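Local coordinates for protein malonyl CoA reductase (malonate semialdehyde-forming) (Sulfolobus tokodaii, PDB 2EP5) that probably interconverts malonyl-CoA and 3-oxopropanoate (malonate semialdehyde) with NADP(H), as a member of the aspartate-semialdehyde dehydrogenase family, at residues G246-V251 and L320-L325; I256-I261 and G311-E316. All coordinates share one frame; numbering follows the deposited sequence.

Interaction 1 of 2, residues G246-V251 and L320-L325; sequences GVINIV and LRLVVL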
ATOM      1  N   GLY A 246       5.027   7.236 -18.332  1.00 23.06           N
ATOM      2  CA  GLY A 246       4.874   6.714 -19.673  1.00 20.75           C
ATOM      3  C   GLY A 246       6.193   6.244 -20.254  1.00 21.59           C
ATOM      4  O   GLY A 246       7.191   6.972 -20.220  1.00 21.74           O
ATOM      5  N   VAL A 247       6.207   5.013 -20.756  1.00 19.35           N
ATOM      6  CA  VAL A 247       7.398   4.467 -21.387  1.00 19.22           C
ATOM      7  C   VAL A 247       7.141   4.615 -22.877  1.00 19.09           C
ATOM      8  O   VAL A 247       6.249   3.966 -23.436  1.00 16.89           O
ATOM      9  CB  VAL A 247       7.603   2.976 -21.067  1.00 20.45           C
ATOM     10  CG1 VAL A 247       8.852   2.461 -21.778  1.00 18.67           C
ATOM     11  CG2 VAL A 247       7.733   2.788 -19.576  1.00 22.83           C
ATOM     12  N   ILE A 248       7.917   5.486 -23.511  1.00 19.20           N
ATOM     13  CA  ILE A 248       7.766   5.755 -24.925  1.00 18.79           C
ATOM     14  C   ILE A 248       8.874   5.112 -25.751  1.00 19.76           C
ATOM     15  O   ILE A 248      10.062   5.280 -25.462  1.00 18.62           O
ATOM     16  CB  ILE A 248       7.734   7.290 -25.170  1.00 19.77           C
ATOM     17  CG1 ILE A 248       6.575   7.904 -24.365  1.00 19.88           C
ATOM     18  CG2 ILE A 248       7.579   7.600 -26.671  1.00 17.54           C
ATOM     19  CD1 ILE A 248       6.496   9.422 -24.432  1.00 18.60           C
ATOM     20  N   ASN A 249       8.471   4.351 -26.764  1.00 20.09           N
ATOM     21  CA  ASN A 249       9.421   3.699 -27.657  1.00 21.36           C
ATOM     22  C   ASN A 249       9.159   4.127 -29.092  1.00 22.50           C
ATOM     23  O   ASN A 249       8.166   3.722 -29.697  1.00 22.13           O
ATOM     24  CB  ASN A 249       9.322   2.175 -27.570  1.00 22.01           C
ATOM     25  CG  ASN A 249       9.868   1.622 -26.266  1.00 25.47           C
ATOM     26  OD1 ASN A 249       9.177   1.600 -25.250  1.00 25.84           O
ATOM     27  ND2 ASN A 249      11.120   1.184 -26.289  1.00 26.18           N
ATOM     28  N   ILE A 250      10.038   4.963 -29.628  1.00 22.74           N
ATOM     29  CA  ILE A 250       9.883   5.404 -31.000  1.00 25.53           C
ATOM     30  C   ILE A 250      10.668   4.430 -31.882  1.00 26.44           C
ATOM     31  O   ILE A 250      11.885   4.563 -32.046  1.00 26.35           O
ATOM     32  CB  ILE A 250      10.402   6.845 -31.170  1.00 24.99           C
ATOM     33  CG1 ILE A 250       9.589   7.783 -30.267  1.00 25.27           C
ATOM     34  CG2 ILE A 250      10.289   7.279 -32.622  1.00 23.20           C
ATOM     35  CD1 ILE A 250       9.960   9.256 -30.386  1.00 22.85           C
ATOM     36  N   VAL A 251       9.958   3.437 -32.421  1.00 26.82           N
ATOM     37  CA  VAL A 251      10.561   2.408 -33.280  1.00 25.93           C
ATOM     38  C   VAL A 251      10.805   2.959 -34.676  1.00 26.06           C
ATOM     39  O   VAL A 251       9.876   3.120 -35.461  1.00 25.04           O
ATOM     40  CB  VAL A 251       9.643   1.161 -33.391  1.00 25.18           C
ATOM     41  CG1 VAL A 251      10.380   0.025 -34.100  1.00 21.88           C
ATOM     42  CG2 VAL A 251       9.187   0.730 -31.992  1.00 23.31           C
ATOM     43  N   LEU A 320      14.255   4.539 -30.154  1.00 25.41           N
ATOM     44  CA  LEU A 320      14.640   5.585 -29.223  1.00 23.64           C
ATOM     45  C   LEU A 320      13.676   5.427 -28.065  1.00 23.48           C
ATOM     46  O   LEU A 320      12.461   5.566 -28.242  1.00 24.01           O
ATOM     47  CB  LEU A 320      14.447   6.965 -29.850  1.00 22.12           C
ATOM     48  CG  LEU A 320      15.043   8.212 -29.181  1.00 22.36           C
ATOM     49  CD1 LEU A 320      13.979   9.300 -29.157  1.00 19.78           C
ATOM     50  CD2 LEU A 320      15.534   7.914 -27.776  1.00 20.73           C
ATOM     51  N   ARG A 321      14.203   5.115 -26.886  1.00 21.86           N
ATOM     52  CA  ARG A 321      13.343   4.950 -25.725  1.00 21.65           C
ATOM     53  C   ARG A 321      13.527   6.055 -24.696  1.00 20.21           C
ATOM     54  O   ARG A 321      14.599   6.650 -24.587  1.00 19.78           O
ATOM     55  CB  ARG A 321      13.583   3.607 -25.031  1.00 23.27           C
ATOM     56  CG  ARG A 321      12.581   3.387 -23.896  1.00 26.66           C
ATOM     57  CD  ARG A 321      13.153   2.583 -22.758  1.00 27.75           C
ATOM     58  NE  ARG A 321      14.426   3.119 -22.280  1.00 26.82           N
ATOM     59  CZ  ARG A 321      15.270   2.427 -21.523  1.00 23.93           C
ATOM     60  NH1 ARG A 321      14.962   1.190 -21.162  1.00 21.55           N
ATOM     61  NH2 ARG A 321      16.434   2.947 -21.166  1.00 27.28           N
ATOM     62  N   LEU A 322      12.469   6.315 -23.936  1.00 19.27           N
ATOM     63  CA  LEU A 322      12.514   7.328 -22.898  1.00 20.43           C
ATOM     64  C   LEU A 322      11.337   7.164 -21.949  1.00 20.92           C
ATOM     65  O   LEU A 322      10.291   6.634 -22.330  1.00 20.27           O
ATOM     66  CB  LEU A 322      12.528   8.734 -23.516  1.00 21.10           C
ATOM     67  CG  LEU A 322      11.350   9.262 -24.335  1.00 23.33           C
ATOM     68  CD1 LEU A 322      10.216   9.684 -23.410  1.00 26.19           C
ATOM     69  CD2 LEU A 322      11.807  10.459 -25.143  1.00 23.88           C
ATOM     70  N   VAL A 323      11.541   7.588 -20.701  1.00 21.63           N
ATOM     71  CA  VAL A 323      10.524   7.522 -19.655  1.00 21.52           C
ATOM     72  C   VAL A 323      10.184   8.948 -19.223  1.00 21.87           C
ATOM     73  O   VAL A 323      11.068   9.747 -18.899  1.00 20.75           O
ATOM     74  CB  VAL A 323      11.024   6.727 -18.413  1.00 23.60           C
ATOM     75  CG1 VAL A 323       9.962   6.739 -17.323  1.00 19.36           C
ATOM     76  CG2 VAL A 323      11.352   5.276 -18.809  1.00 24.37           C
ATOM     77  N   VAL A 324       8.896   9.264 -19.229  1.00 21.30           N
ATOM     78  CA  VAL A 324       8.441  10.590 -18.848  1.00 18.56           C
ATOM     79  C   VAL A 324       7.439  10.494 -17.702  1.00 18.02           C
ATOM     80  O   VAL A 324       6.685   9.526 -17.593  1.00 17.34           O
ATOM     81  CB  VAL A 324       7.785  11.304 -20.041  1.00 16.92           C
ATOM     82  CG1 VAL A 324       6.565  10.517 -20.503  1.00 15.47           C
ATOM     83  CG2 VAL A 324       7.404  12.728 -19.659  1.00 16.49           C
ATOM     84  N   LEU A 325       7.438  11.508 -16.849  1.00 18.17           N
ATOM     85  CA  LEU A 325       6.542  11.543 -15.707  1.00 16.72           C
ATOM     86  C   LEU A 325       5.965  12.942 -15.587  1.00 16.43           C
ATOM     87  O   LEU A 325       6.643  13.925 -15.867  1.00 16.21           O
ATOM     88  CB  LEU A 325       7.317  11.176 -14.442  1.00 17.16           C
ATOM     89  CG  LEU A 325       6.624  10.927 -13.084  1.00 20.36           C
ATOM     90  CD1 LEU A 325       6.842  12.104 -12.162  1.00 20.50           C
ATOM     91  CD2 LEU A 325       5.146  10.639 -13.279  1.00 19.61           C
TER
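Ile-248 sets CG1 anti to its carbonyl carbon (chi1 -58°), while Leu-322 takes the crowded position, CG between backbone N and carbonyl carbon (chi1 64°). The two then run side by side, and Leu-322 CD1 lies 3.9 Å from Ile-248 CD1. Val-324, with CG1 in the same crowded position, crosses Ile-248 obliquely and brings CG1 within 4.1 Å of Ile-248 CD1. Val-324 CG1 also packs 3.6 Å from Gly-246 O, on a residue that adds no side chain. Beneath these residues the strands are antiparallel: Gly-246, Ile-248 and Ile-250 each exchange two backbone hydrogen bonds with, respectively, Val-324, Leu-322 and Leu-320. Ile-248 N to Leu-322 O, 2.9 Å, runs nearly along the C=O axis, whereas Leu-320 N meets Ile-250 O from above the carbonyl plane. These are central strands of the mixed sheet in the semialdehyde dehydrogenase dimerisation domain; helix 151-160, which starts at the predicted acyl-thioester Cys-151, packs on Ile-248 and Val-324 through Met-156. The other face of the sheet, carrying Val-247, Asn-249, Arg-321 and Val-323, meets the second subunit. There the Asn-249 and Arg-321 side chains run alongside each other, Asn-249 ND2 3.6 Å from Arg-321 CG, with amide and guanidinium planes 67° apart. An alanine in place of Asn-249 would remove this amide and would probably leave the arginine methylenes less firmly aligned. Bent at chi2 and chi3, the Arg-321 chain carries its guanidinium away from strand 246-251, so that NH2 bonds to Arg-312 O and NH1 to Thr-234 OG1 of the second subunit.

Interaction 2 of 2, residues I256-I261 and G311-E316; sequences INIEEI and GRIRHE
Ile-256 lays its CB over one face of the His-315 ring, 4.1 Å from the centroid and 6° off the ring normal, a CH-pi contact centred on the imidazole. The contact packs the start of helix 258-266 and the residues leading into it against strand 308-316 of the mixed sheet, a helix-on-sheet layer in the dimerisation domain of the semialdehyde dehydrogenase family. No hydrogen bond crosses between the segments, so the join rests on apolar carbon and the ring. His-315 reaches Ile-256 because its CG is anti to the backbone N (chi1 173°), and ND1 is weakly hydrogen-bonded to Val-319 O at the start of the next strand, 319-326. Ile-258 does most of the remaining work. Its CG1 is also anti to the backbone N, and chi2 of 73° bends Ile-258 CD1 onto the strand backbone, 3.5 Å from His-315 N. Ile-258 CD1 also touches His-315 CB and lies 3.8 Å from Ile-313 CG2, thus spanning two strand residues that point toward the helix. One turn on, Ile-261 CG2 meets Ile-313 CG2 at 4.2 Å, and Lys-262 and Leu-265 continue the packing on Ile-313 along the helix. Arg-314, between Ile-313 and His-315 on the strand, points away from the helix; its NE bonds to Glu-316 OE2 at 2.7 Å, a salt bridge in which the oxygen lies in the guanidinium plane. Glu-316 OE1 in turn bonds to Thr-232 OG1 of the second subunit. The helix start is fixed by Asn-257 at the N-cap: its OD1 accepts from Glu-260 N at 2.9 Å, the donor standing above the plane of the amide carbonyl.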
ATOM      1  N   ILE A 256      19.796   8.943 -35.112  1.00 36.36           N
ATOM      2  CA  ILE A 256      19.454   9.613 -33.872  1.00 36.47           C
ATOM      3  C   ILE A 256      20.672   9.993 -33.042  1.00 36.70           C
ATOM      4  O   ILE A 256      21.470   9.137 -32.668  1.00 35.66           O
ATOM      5  CB  ILE A 256      18.521   8.720 -33.021  1.00 37.03           C
ATOM      6  CG1 ILE A 256      17.168   8.571 -33.722  1.00 35.41           C
ATOM      7  CG2 ILE A 256      18.349   9.315 -31.636  1.00 36.74           C
ATOM      8  CD1 ILE A 256      16.260   7.519 -33.122  1.00 33.70           C
ATOM      9  N   ASN A 257      20.806  11.289 -32.772  1.00 37.80           N
ATOM     10  CA  ASN A 257      21.901  11.815 -31.960  1.00 36.55           C
ATOM     11  C   ASN A 257      21.363  11.904 -30.532  1.00 35.49           C
ATOM     12  O   ASN A 257      20.699  12.876 -30.159  1.00 34.19           O
ATOM     13  CB  ASN A 257      22.304  13.212 -32.444  1.00 38.73           C
ATOM     14  CG  ASN A 257      23.519  13.757 -31.702  1.00 41.95           C
ATOM     15  OD1 ASN A 257      23.607  13.662 -30.477  1.00 42.70           O
ATOM     16  ND2 ASN A 257      24.458  14.338 -32.444  1.00 43.83           N
ATOM     17  N   ILE A 258      21.650  10.882 -29.736  1.00 34.64           N
ATOM     18  CA  ILE A 258      21.167  10.827 -28.366  1.00 34.60           C
ATOM     19  C   ILE A 258      21.415  12.095 -27.541  1.00 34.20           C
ATOM     20  O   ILE A 258      20.506  12.585 -26.874  1.00 35.01           O
ATOM     21  CB  ILE A 258      21.769   9.609 -27.636  1.00 34.95           C
ATOM     22  CG1 ILE A 258      20.865   9.199 -26.481  1.00 34.03           C
ATOM     23  CG2 ILE A 258      23.176   9.917 -27.155  1.00 38.11           C
ATOM     24  CD1 ILE A 258      19.591   8.523 -26.941  1.00 35.27           C
ATOM     25  N   GLU A 259      22.633  12.630 -27.595  1.00 32.86           N
ATOM     26  CA  GLU A 259      22.972  13.822 -26.833  1.00 33.90           C
ATOM     27  C   GLU A 259      22.232  15.069 -27.312  1.00 33.97           C
ATOM     28  O   GLU A 259      21.856  15.919 -26.504  1.00 34.31           O
ATOM     29  CB  GLU A 259      24.487  14.069 -26.868  1.00 35.32           C
ATOM     30  CG  GLU A 259      25.326  12.988 -26.177  1.00 38.19           C
ATOM     31  CD  GLU A 259      24.955  12.783 -24.710  1.00 41.69           C
ATOM     32  OE1 GLU A 259      25.052  13.750 -23.921  1.00 42.25           O
ATOM     33  OE2 GLU A 259      24.564  11.652 -24.343  1.00 42.34           O
ATOM     34  N   GLU A 260      22.028  15.191 -28.617  1.00 35.18           N
ATOM     35  CA  GLU A 260      21.315  16.353 -29.136  1.00 35.88           C
ATOM     36  C   GLU A 260      19.870  16.306 -28.639  1.00 33.92           C
ATOM     37  O   GLU A 260      19.274  17.338 -28.330  1.00 32.35           O
ATOM     38  CB  GLU A 260      21.339  16.372 -30.667  1.00 39.00           C
ATOM     39  CG  GLU A 260      20.696  17.623 -31.266  1.00 44.95           C
ATOM     40  CD  GLU A 260      21.533  18.885 -31.055  1.00 49.28           C
ATOM     41  OE1 GLU A 260      22.048  19.092 -29.933  1.00 51.29           O
ATOM     42  OE2 GLU A 260      21.667  19.680 -32.012  1.00 51.48           O
ATOM     43  N   ILE A 261      19.317  15.098 -28.563  1.00 32.99           N
ATOM     44  CA  ILE A 261      17.954  14.902 -28.085  1.00 33.25           C
ATOM     45  C   ILE A 261      17.824  15.363 -26.628  1.00 32.43           C
ATOM     46  O   ILE A 261      16.897  16.094 -26.281  1.00 30.58           O
ATOM     47  CB  ILE A 261      17.530  13.410 -28.218  1.00 33.56           C
ATOM     48  CG1 ILE A 261      17.195  13.106 -29.682  1.00 32.80           C
ATOM     49  CG2 ILE A 261      16.336  13.103 -27.314  1.00 32.03           C
ATOM     50  CD1 ILE A 261      16.783  11.679 -29.932  1.00 32.82           C
ATOM     51  N   GLY A 311      13.580  10.651 -18.347  1.00 23.12           N
ATOM     52  CA  GLY A 311      14.778   9.928 -17.967  1.00 20.72           C
ATOM     53  C   GLY A 311      14.968   8.686 -18.821  1.00 22.02           C
ATOM     54  O   GLY A 311      14.150   8.384 -19.693  1.00 20.75           O
ATOM     55  N   ARG A 312      16.063   7.973 -18.576  1.00 22.17           N
ATOM     56  CA  ARG A 312      16.378   6.744 -19.290  1.00 21.85           C
ATOM     57  C   ARG A 312      16.326   6.932 -20.811  1.00 22.98           C
ATOM     58  O   ARG A 312      15.914   6.033 -21.538  1.00 22.82           O
ATOM     59  CB  ARG A 312      15.399   5.650 -18.864  1.00 22.45           C
ATOM     60  CG  ARG A 312      15.097   5.656 -17.370  1.00 25.13           C
ATOM     61  CD  ARG A 312      15.927   4.647 -16.606  1.00 27.87           C
ATOM     62  NE  ARG A 312      15.404   3.297 -16.767  1.00 28.71           N
ATOM     63  CZ  ARG A 312      16.005   2.328 -17.447  1.00 29.53           C
ATOM     64  NH1 ARG A 312      17.170   2.537 -18.036  1.00 28.40           N
ATOM     65  NH2 ARG A 312      15.415   1.147 -17.556  1.00 31.98           N
ATOM     66  N   ILE A 313      16.740   8.103 -21.283  1.00 23.73           N
ATOM     67  CA  ILE A 313      16.746   8.389 -22.713  1.00 25.36           C
ATOM     68  C   ILE A 313      17.811   7.489 -23.330  1.00 26.93           C
ATOM     69  O   ILE A 313      18.999   7.617 -23.025  1.00 26.89           O
ATOM     70  CB  ILE A 313      17.069   9.879 -22.967  1.00 25.79           C
ATOM     71  CG1 ILE A 313      15.934  10.749 -22.418  1.00 25.18           C
ATOM     72  CG2 ILE A 313      17.264  10.132 -24.451  1.00 26.06           C
ATOM     73  CD1 ILE A 313      16.198  12.238 -22.512  1.00 24.97           C
ATOM     74  N   ARG A 314      17.389   6.576 -24.199  1.00 27.83           N
ATOM     75  CA  ARG A 314      18.327   5.636 -24.789  1.00 28.53           C
ATOM     76  C   ARG A 314      18.040   5.259 -26.244  1.00 28.98           C
ATOM     77  O   ARG A 314      16.883   5.163 -26.671  1.00 25.55           O
ATOM     78  CB  ARG A 314      18.354   4.377 -23.914  1.00 30.42           C
ATOM     79  CG  ARG A 314      19.322   3.279 -24.345  1.00 30.44           C
ATOM     80  CD  ARG A 314      19.108   2.054 -23.464  1.00 31.28           C
ATOM     81  NE  ARG A 314      19.956   0.918 -23.823  1.00 34.31           N
ATOM     82  CZ  ARG A 314      21.259   0.837 -23.573  1.00 36.01           C
ATOM     83  NH1 ARG A 314      21.888   1.829 -22.955  1.00 36.79           N
ATOM     84  NH2 ARG A 314      21.935  -0.246 -23.936  1.00 37.50           N
ATOM     85  N   HIS A 315      19.114   5.037 -26.995  1.00 29.52           N
ATOM     86  CA  HIS A 315      19.015   4.660 -28.397  1.00 30.15           C
ATOM     87  C   HIS A 315      19.603   3.276 -28.650  1.00 30.87           C
ATOM     88  O   HIS A 315      20.811   3.075 -28.546  1.00 30.48           O
ATOM     89  CB  HIS A 315      19.728   5.696 -29.276  1.00 30.52           C
ATOM     90  CG  HIS A 315      19.825   5.305 -30.722  1.00 33.86           C
ATOM     91  ND1 HIS A 315      18.808   4.661 -31.395  1.00 33.62           N
ATOM     92  CD2 HIS A 315      20.811   5.500 -31.632  1.00 34.22           C
ATOM     93  CE1 HIS A 315      19.161   4.476 -32.654  1.00 33.78           C
ATOM     94  NE2 HIS A 315      20.372   4.976 -32.824  1.00 33.87           N
ATOM     95  N   GLU A 316      18.737   2.321 -28.962  1.00 32.90           N
ATOM     96  CA  GLU A 316      19.178   0.968 -29.268  1.00 35.70           C
ATOM     97  C   GLU A 316      18.858   0.738 -30.740  1.00 36.90           C
ATOM     98  O   GLU A 316      18.514   1.683 -31.457  1.00 38.62           O
ATOM     99  CB  GLU A 316      18.451  -0.062 -28.405  1.00 37.34           C
ATOM    100  CG  GLU A 316      18.593   0.170 -26.909  1.00 40.35           C
ATOM    101  CD  GLU A 316      18.299  -1.073 -26.089  1.00 40.88           C
ATOM    102  OE1 GLU A 316      17.363  -1.817 -26.446  1.00 42.39           O
ATOM    103  OE2 GLU A 316      18.998  -1.302 -25.079  1.00 42.89           O
TER

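Interaction 1 is buried and interaction 2 lies at the surface, yet both involve one mixed sheet: strands 308-316 and 319-326 are neighbours, so 319-326 pairs with 244-251 on one side and with the strand of interaction 2 on the other. Along the chain, interaction 2 is nested inside the loop that interaction 1 closes. Six backbone hydrogen bonds dominate the first, whereas the second, a helix start and the residues before it laid on a strand, has none across it and depends on methyl and CH-pi packing. Leu-320 joins them, Leu-320 CD1 packing 3.8 Å from Ile-261 CD1. Both contacts touch the second subunit, and Arg-321 and Arg-312 each reach its Glu-205, the former only weakly.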